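PDB 2G40: conserved hypothetical protein from Deinococcus radiodurans, which belongs to the LutC/YkgG family, forms a homodimer and may function in the utilization of L-lactate. Local coordinates for residues R92-P100 and A148-P159. Numbering follows the deposited sequence.
Sequences RVIVPAGIP and ADQGRRALSLIP
The backbone N-H of G98 donates to the carbonyl O of A148, a 2.9 Å bond between G98 N and A148 O in which the donor stands well above the carbonyl plane. It ties the type I beta turn P96-I99, which follows strand 92-94 of the parallel, Rossmann-like sheet, to the loop between strands 141-144 and 161-167. Glycine suits position 98, because a CB there would run into the backbone of A148 and D149; instead A148 CB lies 3.9 Å from G98 CA. P96 opens the turn, its carbonyl O accepting from I99 N, and its compact apolar ring lays CB and CG against the loop: P96 CB rests 3.2 Å from A148 O, and CG meets the carbonyl group of Q150. I99 sends CD1 to within 3.5 Å of D149 O. The amide of Q150 stays off this surface: its NE2 donates to the syn side of D149 OD1, while its OE1 accepts from the backbone N of D145 and H146. G151, at phi 78°, carries the chain onward where a CB would strike L155 CD1.

Ahead of the turn, in strand 92-94, I94 is buried and its beta-branched side chain reaches two partners. The longer arm crosses P159 at about a right angle, I94 CD1 pressed tightly to P159 CG at 3.4 Å. With CG1 beside the backbone N (chi1 -64°), CG2 falls anti to it and meets the two methyls of L155, while L122 of helix 119-124 packs against I94 and L155 alike. Cutting the side chain back to an alanine here is likely to leave a gap between strand and loop, with the L155 methyls and the P159 ring short of a partner. I94 CG2 sits almost evenly between those methyls, 4.0 Å from L155 CD1 and 4.1 Å from L155 CD2.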
ATOM      1  N   ARG A  92      21.888  -3.266  -9.842  1.00 21.63           N
ATOM      2  CA  ARG A  92      21.119  -4.468  -9.467  1.00 20.89           C
ATOM      3  C   ARG A  92      19.663  -4.057  -9.258  1.00 18.99           C
ATOM      4  O   ARG A  92      19.269  -3.601  -8.175  1.00 18.21           O
ATOM      5  CB  ARG A  92      21.697  -5.132  -8.217  1.00 20.69           C
ATOM      6  CG  ARG A  92      21.037  -6.439  -7.858  1.00 23.02           C
ATOM      7  CD  ARG A  92      21.724  -7.141  -6.655  1.00 28.23           C
ATOM      8  NE  ARG A  92      21.724  -8.594  -6.815  1.00 37.12           N
ATOM      9  CZ  ARG A  92      22.536  -9.264  -7.636  1.00 44.12           C
ATOM     10  NH1 ARG A  92      23.423  -8.630  -8.405  1.00 42.32           N
ATOM     11  NH2 ARG A  92      22.447 -10.588  -7.704  1.00 45.04           N
ATOM     12  N   VAL A  93      18.879  -4.194 -10.321  1.00 16.59           N
ATOM     13  CA  VAL A  93      17.531  -3.630 -10.379  1.00 15.12           C
ATOM     14  C   VAL A  93      16.488  -4.731 -10.552  1.00 15.12           C
ATOM     15  O   VAL A  93      16.587  -5.566 -11.467  1.00 16.54           O
ATOM     16  CB  VAL A  93      17.404  -2.566 -11.523  1.00 14.36           C
ATOM     17  CG1 VAL A  93      17.797  -3.150 -12.899  1.00 16.14           C
ATOM     18  CG2 VAL A  93      16.011  -1.974 -11.537  1.00 18.86           C
ATOM     19  N   ILE A  94      15.480  -4.707  -9.680  1.00 15.04           N
ATOM     20  CA  ILE A  94      14.355  -5.639  -9.749  1.00 14.73           C
ATOM     21  C   ILE A  94      13.393  -5.163 -10.813  1.00 15.03           C
ATOM     22  O   ILE A  94      12.965  -4.018 -10.772  1.00 11.90           O
ATOM     23  CB  ILE A  94      13.614  -5.694  -8.414  1.00 14.26           C
ATOM     24  CG1 ILE A  94      14.520  -6.241  -7.329  1.00 13.82           C
ATOM     25  CG2 ILE A  94      12.356  -6.560  -8.512  1.00 17.71           C
ATOM     26  CD1 ILE A  94      14.124  -5.738  -5.931  1.00 20.50           C
ATOM     27  N   VAL A  95      13.058  -6.038 -11.754  1.00 13.92           N
ATOM     28  CA  VAL A  95      12.262  -5.665 -12.913  1.00 14.74           C
ATOM     29  C   VAL A  95      11.034  -6.563 -12.969  1.00 17.59           C
ATOM     30  O   VAL A  95      11.147  -7.741 -13.285  1.00 17.41           O
ATOM     31  CB  VAL A  95      13.092  -5.769 -14.224  1.00 14.65           C
ATOM     32  CG1 VAL A  95      12.278  -5.338 -15.440  1.00 17.29           C
ATOM     33  CG2 VAL A  95      14.322  -4.878 -14.125  1.00 12.61           C
ATOM     34  N   PRO A  96       9.861  -6.015 -12.625  1.00 18.68           N
ATOM     35  CA  PRO A  96       8.605  -6.741 -12.796  1.00 17.58           C
ATOM     36  C   PRO A  96       8.413  -7.224 -14.232  1.00 14.81           C
ATOM     37  O   PRO A  96       8.841  -6.573 -15.185  1.00 14.84           O
ATOM     38  CB  PRO A  96       7.549  -5.686 -12.473  1.00 17.70           C
ATOM     39  CG  PRO A  96       8.241  -4.738 -11.542  1.00 18.25           C
ATOM     40  CD  PRO A  96       9.640  -4.680 -12.050  1.00 16.88           C
ATOM     41  N   ALA A  97       7.761  -8.373 -14.359  1.00 17.79           N
ATOM     42  CA  ALA A  97       7.619  -9.093 -15.623  1.00 17.49           C
ATOM     43  C   ALA A  97       7.002  -8.243 -16.738  1.00 19.48           C
ATOM     44  O   ALA A  97       7.306  -8.424 -17.923  1.00 20.14           O
ATOM     45  CB  ALA A  97       6.781 -10.391 -15.386  1.00 20.35           C
ATOM     46  N   GLY A  98       6.146  -7.300 -16.371  1.00 17.96           N
ATOM     47  CA  GLY A  98       5.439  -6.483 -17.354  1.00 17.71           C
ATOM     48  C   GLY A  98       6.139  -5.224 -17.797  1.00 18.86           C
ATOM     49  O   GLY A  98       5.584  -4.441 -18.581  1.00 19.58           O
ATOM     50  N   ILE A  99       7.352  -4.988 -17.305  1.00 19.56           N
ATOM     51  CA  ILE A  99       8.123  -3.836 -17.770  1.00 19.24           C
ATOM     52  C   ILE A  99       8.485  -4.091 -19.231  1.00 21.00           C
ATOM     53  O   ILE A  99       9.045  -5.144 -19.537  1.00 18.40           O
ATOM     54  CB  ILE A  99       9.403  -3.657 -16.916  1.00 18.32           C
ATOM     55  CG1 ILE A  99       9.043  -3.146 -15.516  1.00 14.94           C
ATOM     56  CG2 ILE A  99      10.431  -2.751 -17.605  1.00 19.05           C
ATOM     57  CD1 ILE A  99       8.487  -1.739 -15.466  1.00 22.43           C
ATOM     58  N   PRO A 100       8.164  -3.147 -20.142  1.00 21.23           N
ATOM     59  CA  PRO A 100       8.561  -3.396 -21.529  1.00 21.25           C
ATOM     60  C   PRO A 100      10.072  -3.579 -21.704  1.00 21.89           C
ATOM     61  O   PRO A 100      10.852  -2.788 -21.207  1.00 18.92           O
ATOM     62  CB  PRO A 100       8.061  -2.156 -22.278  1.00 23.25           C
ATOM     63  CG  PRO A 100       7.037  -1.536 -21.384  1.00 24.87           C
ATOM     64  CD  PRO A 100       7.408  -1.892 -19.986  1.00 21.34           C
ATOM     65  N   ALA A 148       1.282  -6.172 -13.705  1.00 17.71           N
ATOM     66  CA  ALA A 148       2.510  -6.881 -14.082  1.00 17.69           C
ATOM     67  C   ALA A 148       3.724  -5.959 -14.182  1.00 17.18           C
ATOM     68  O   ALA A 148       4.839  -6.410 -13.941  1.00 18.62           O
ATOM     69  CB  ALA A 148       2.301  -7.617 -15.403  1.00 18.85           C
ATOM     70  N   ASP A 149       3.511  -4.687 -14.538  1.00 16.96           N
ATOM     71  CA  ASP A 149       4.610  -3.712 -14.657  1.00 17.21           C
ATOM     72  C   ASP A 149       4.996  -3.068 -13.317  1.00 17.38           C
ATOM     73  O   ASP A 149       5.837  -2.195 -13.278  1.00 16.77           O
ATOM     74  CB  ASP A 149       4.299  -2.623 -15.693  1.00 17.35           C
ATOM     75  CG  ASP A 149       3.111  -1.723 -15.291  1.00 23.86           C
ATOM     76  OD1 ASP A 149       2.329  -2.091 -14.394  1.00 26.63           O
ATOM     77  OD2 ASP A 149       2.944  -0.649 -15.917  1.00 31.38           O
ATOM     78  N   GLN A 150       4.376  -3.521 -12.231  1.00 17.56           N
ATOM     79  CA  GLN A 150       4.598  -2.987 -10.914  1.00 17.07           C
ATOM     80  C   GLN A 150       5.003  -4.047  -9.909  1.00 18.88           C
ATOM     81  O   GLN A 150       5.768  -3.782  -8.972  1.00 19.47           O
ATOM     82  CB  GLN A 150       3.315  -2.326 -10.448  1.00 16.97           C
ATOM     83  CG  GLN A 150       2.996  -1.090 -11.213  1.00 19.67           C
ATOM     84  CD  GLN A 150       1.557  -0.769 -11.079  1.00 21.33           C
ATOM     85  OE1 GLN A 150       1.116  -0.392 -10.008  1.00 20.68           O
ATOM     86  NE2 GLN A 150       0.803  -0.974 -12.138  1.00 17.26           N
ATOM     87  N   GLY A 151       4.477  -5.247 -10.093  1.00 17.76           N
ATOM     88  CA  GLY A 151       4.826  -6.370  -9.251  1.00 19.78           C
ATOM     89  C   GLY A 151       4.149  -6.355  -7.911  1.00 18.32           C
ATOM     90  O   GLY A 151       3.430  -5.415  -7.561  1.00 17.83           O
ATOM     91  N   ARG A 152       4.398  -7.404  -7.139  1.00 17.99           N
ATOM     92  CA  ARG A 152       3.763  -7.533  -5.821  1.00 18.20           C
ATOM     93  C   ARG A 152       4.228  -6.446  -4.871  1.00 17.85           C
ATOM     94  O   ARG A 152       5.223  -5.781  -5.112  1.00 18.35           O
ATOM     95  CB  ARG A 152       4.004  -8.921  -5.229  1.00 17.88           C
ATOM     96  CG  ARG A 152       5.462  -9.222  -4.924  1.00 18.83           C
ATOM     97  CD  ARG A 152       5.697 -10.701  -4.737  1.00 18.33           C
ATOM     98  NE  ARG A 152       7.101 -11.020  -4.783  1.00 17.90           N
ATOM     99  CZ  ARG A 152       7.872 -11.227  -3.719  1.00 21.48           C
ATOM    100  NH1 ARG A 152       7.368 -11.295  -2.488  1.00 18.92           N
ATOM    101  NH2 ARG A 152       9.151 -11.465  -3.897  1.00 18.96           N
ATOM    102  N   ARG A 153       3.502  -6.302  -3.772  1.00 18.46           N
ATOM    103  CA  ARG A 153       3.735  -5.203  -2.847  1.00 17.50           C
ATOM    104  C   ARG A 153       5.157  -5.186  -2.298  1.00 20.16           C
ATOM    105  O   ARG A 153       5.724  -4.126  -2.125  1.00 18.56           O
ATOM    106  CB  ARG A 153       2.698  -5.242  -1.738  1.00 19.68           C
ATOM    107  CG  ARG A 153       1.315  -4.879  -2.250  1.00 23.05           C
ATOM    108  CD  ARG A 153       0.441  -4.372  -1.148  1.00 33.70           C
ATOM    109  NE  ARG A 153      -0.137  -5.466  -0.409  1.00 36.51           N
ATOM    110  CZ  ARG A 153      -0.262  -5.531   0.918  1.00 37.97           C
ATOM    111  NH1 ARG A 153       0.179  -4.567   1.727  1.00 37.32           N
ATOM    112  NH2 ARG A 153      -0.836  -6.605   1.436  1.00 42.99           N
ATOM    113  N   ALA A 154       5.739  -6.360  -2.073  1.00 17.72           N
ATOM    114  CA  ALA A 154       7.064  -6.427  -1.475  1.00 19.23           C
ATOM    115  C   ALA A 154       8.120  -5.734  -2.321  1.00 19.53           C
ATOM    116  O   ALA A 154       9.082  -5.231  -1.777  1.00 19.07           O
ATOM    117  CB  ALA A 154       7.481  -7.871  -1.234  1.00 19.65           C
ATOM    118  N   LEU A 155       7.947  -5.741  -3.642  1.00 21.45           N
ATOM    119  CA  LEU A 155       8.978  -5.249  -4.553  1.00 22.13           C
ATOM    120  C   LEU A 155       9.198  -3.755  -4.435  1.00 23.37           C
ATOM    121  O   LEU A 155      10.290  -3.278  -4.707  1.00 24.54           O
ATOM    122  CB  LEU A 155       8.614  -5.562  -5.998  1.00 19.75           C
ATOM    123  CG  LEU A 155       8.456  -7.009  -6.426  1.00 21.76           C
ATOM    124  CD1 LEU A 155       8.436  -7.070  -7.949  1.00 23.04           C
ATOM    125  CD2 LEU A 155       9.555  -7.859  -5.868  1.00 23.46           C
ATOM    126  N   SER A 156       8.167  -3.018  -4.057  1.00 21.78           N
ATOM    127  CA  SER A 156       8.284  -1.569  -3.893  1.00 24.06           C
ATOM    128  C   SER A 156       8.315  -1.172  -2.416  1.00 23.47           C
ATOM    129  O   SER A 156       8.338   0.012  -2.081  1.00 25.67           O
ATOM    130  CB  SER A 156       7.158  -0.854  -4.651  1.00 25.06           C
ATOM    131  OG  SER A 156       5.892  -1.465  -4.425  1.00 27.84           O
ATOM    132  N   LEU A 157       8.358  -2.151  -1.525  1.00 21.83           N
ATOM    133  CA  LEU A 157       8.466  -1.854  -0.115  1.00 22.65           C
ATOM    134  C   LEU A 157       9.844  -2.106   0.442  1.00 22.73           C
ATOM    135  O   LEU A 157      10.332  -1.332   1.245  1.00 21.93           O
ATOM    136  CB  LEU A 157       7.471  -2.682   0.694  1.00 24.20           C
ATOM    137  CG  LEU A 157       7.590  -2.386   2.199  1.00 31.97           C
ATOM    138  CD1 LEU A 157       7.089  -0.975   2.501  1.00 33.81           C
ATOM    139  CD2 LEU A 157       6.876  -3.395   3.030  1.00 28.91           C
ATOM    140  N   ILE A 158      10.441  -3.226   0.057  1.00 19.43           N
ATOM    141  CA  ILE A 158      11.688  -3.682   0.662  0.50 20.60           C
ATOM    142  C   ILE A 158      12.954  -3.047   0.062  1.00 18.34           C
ATOM    143  O   ILE A 158      13.851  -2.638   0.806  1.00 19.16           O
ATOM    144  CB  ILE A 158      11.794  -5.226   0.615  0.50 20.26           C
ATOM    145  CG1 ILE A 158      10.549  -5.872   1.252  0.50 24.32           C
ATOM    146  CG2 ILE A 158      13.069  -5.698   1.306  0.50 18.64           C
ATOM    147  CD1 ILE A 158      10.298  -5.460   2.678  0.50 29.07           C
ATOM    148  N   PRO A 159      13.056  -2.981  -1.291  1.00 16.47           N
ATOM    149  CA  PRO A 159      14.260  -2.321  -1.802  1.00 16.39           C
ATOM    150  C   PRO A 159      14.305  -0.837  -1.411  1.00 19.14           C
ATOM    151  O   PRO A 159      13.266  -0.228  -1.182  1.00 20.76           O
ATOM    152  CB  PRO A 159      14.117  -2.461  -3.328  1.00 18.99           C
ATOM    153  CG  PRO A 159      13.180  -3.611  -3.503  1.00 17.78           C
ATOM    154  CD  PRO A 159      12.212  -3.459  -2.385  1.00 17.84           C
TER